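Local coordinates for protein phosphonomutase (Burkholderia cenocepacia J2315, PDB 4MG4) that is a phosphonomutase by name, of a family that folds as a closed eight-stranded parallel beta/alpha barrel of the TIM-barrel type, at residues L181-A184 with R185-A189. Sequence-based numbering, arbitrary orientation.
Sequences LARA and RAYAA
Arg-183 and Tyr-187 lie side by side one turn apart on helix 174-190, the helical link of the beta-alpha-beta unit that joins barrel strands 156-160 and 194-196 of this TIM barrel. This is the tight side of the helix. The Arg-183 chain runs extended past the phenol, and CB sits over the ring face in a CH-pi contact, 4.1 Å from the Tyr-187 centroid. At the far end NH1 of Arg-183 donates to OH of Tyr-187 at 2.9 Å, with the hydroxyl in the guanidinium plane. Tyr-187 OH is held by two partners, Arg-183 NH1 and Asp-123 OD2, while the carbonyl of Arg-132 takes a further bond from NH1 and holds the guanidinium in its turn. Helix 134-150 packs against the pair through Val-134, Ala-137 and Ile-141.

Going round to Arg-185, the grip slackens. Its side chain is exposed and folds back toward the preceding turn through a bend at chi3 (-65°), laying one guanidinium face over Leu-181 O and Ala-182 CA. Within 181-189 the guanidinium makes van der Waals contacts: NH1 of Arg-185 is 3.7 Å from CB of Leu-181, and NH2 is 3.5 Å from CA of Ala-182. The Leu-181 side chain itself is buried against Leu-209 and Ala-212 of helix 203-212.

Four i to i+4 backbone bonds join 181-184 to 185-189 along the helix. One of their acceptors does double duty: Arg-183 O takes the amide of Tyr-187 at 2.8 Å and also lies over the same ring face as CB, offset toward the rim, 3.1 Å from CG of Tyr-187.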
loop_
_atom_site.group_PDB
_atom_site.type_symbol
_atom_site.label_atom_id
_atom_site.label_comp_id
_atom_site.label_asym_id
_atom_site.label_seq_id
_atom_site.Cartn_x
_atom_site.Cartn_y
_atom_site.Cartn_z
ATOM N N LEU A 181 6.568 23.757 26.361
ATOM C CA LEU A 181 5.458 24.637 26.727
ATOM C C LEU A 181 5.604 26.068 26.138
ATOM O O LEU A 181 4.613 26.640 25.715
ATOM C CB LEU A 181 5.272 24.684 28.260
ATOM C CG LEU A 181 4.627 23.414 28.830
ATOM C CD1 LEU A 181 4.875 23.407 30.324
ATOM C CD2 LEU A 181 3.151 23.278 28.518
ATOM N N ALA A 182 6.808 26.609 26.074
ATOM C CA ALA A 182 7.008 27.924 25.449
ATOM C C ALA A 182 6.642 27.859 23.960
ATOM O O ALA A 182 6.017 28.764 23.424
ATOM C CB ALA A 182 8.427 28.417 25.624
ATOM N N ARG A 183 7.046 26.762 23.297
ATOM C CA ARG A 183 6.626 26.563 21.898
ATOM C C ARG A 183 5.123 26.418 21.787
ATOM O O ARG A 183 4.501 27.042 20.908
ATOM C CB ARG A 183 7.368 25.404 21.263
ATOM C CG ARG A 183 8.766 25.780 20.900
ATOM C CD ARG A 183 9.557 24.610 20.324
ATOM N NE ARG A 183 10.950 25.021 20.079
ATOM C CZ ARG A 183 11.415 25.584 18.963
ATOM N NH1 ARG A 183 10.662 25.811 17.919
ATOM N NH2 ARG A 183 12.718 25.902 18.891
ATOM N N ALA A 184 4.528 25.637 22.687
ATOM C CA ALA A 184 3.082 25.424 22.670
ATOM C C ALA A 184 2.308 26.734 22.805
ATOM O O ALA A 184 1.332 26.974 22.077
ATOM C CB ALA A 184 2.692 24.469 23.767
ATOM N N ARG A 185 2.766 27.607 23.690
ATOM C CA ARG A 185 2.110 28.912 23.829
ATOM C C ARG A 185 2.223 29.767 22.563
ATOM O O ARG A 185 1.243 30.423 22.151
ATOM C CB ARG A 185 2.632 29.655 25.064
ATOM C CG ARG A 185 2.238 29.037 26.393
ATOM C CD ARG A 185 2.606 29.913 27.582
ATOM N NE ARG A 185 4.028 30.092 27.742
ATOM C CZ ARG A 185 4.854 29.279 28.396
ATOM N NH1 ARG A 185 4.408 28.217 29.046
ATOM N NH2 ARG A 185 6.146 29.576 28.452
ATOM N N ALA A 186 3.384 29.781 21.954
ATOM C CA ALA A 186 3.578 30.537 20.716
ATOM C C ALA A 186 2.719 29.950 19.593
ATOM O O ALA A 186 2.119 30.675 18.814
ATOM C CB ALA A 186 5.047 30.546 20.304
ATOM N N TYR A 187 2.714 28.621 19.504
ATOM C CA TYR A 187 1.947 27.962 18.456
ATOM C C TYR A 187 0.436 28.126 18.626
ATOM O O TYR A 187 -0.266 28.374 17.643
ATOM C CB TYR A 187 2.317 26.459 18.363
ATOM C CG TYR A 187 3.764 26.189 18.070
ATOM C CD1 TYR A 187 4.659 27.177 17.724
ATOM C CD2 TYR A 187 4.258 24.888 18.120
ATOM C CE1 TYR A 187 6.018 26.893 17.499
ATOM C CE2 TYR A 187 5.575 24.600 17.896
ATOM C CZ TYR A 187 6.483 25.599 17.563
ATOM O OH TYR A 187 7.826 25.294 17.362
ATOM N N ALA A 188 -0.060 28.049 19.855
ATOM C CA ALA A 188 -1.447 28.366 20.130
ATOM C C ALA A 188 -1.817 29.807 19.741
ATOM O O ALA A 188 -2.816 30.037 19.113
ATOM C CB ALA A 188 -1.732 28.157 21.586
ATOM N N ALA A 189 -0.959 30.741 20.093
ATOM C CA ALA A 189 -1.230 32.128 19.770
ATOM C C ALA A 189 -1.290 32.352 18.270
ATOM O O ALA A 189 -2.054 33.175 17.798
ATOM C CB ALA A 189 -0.233 33.047 20.437
#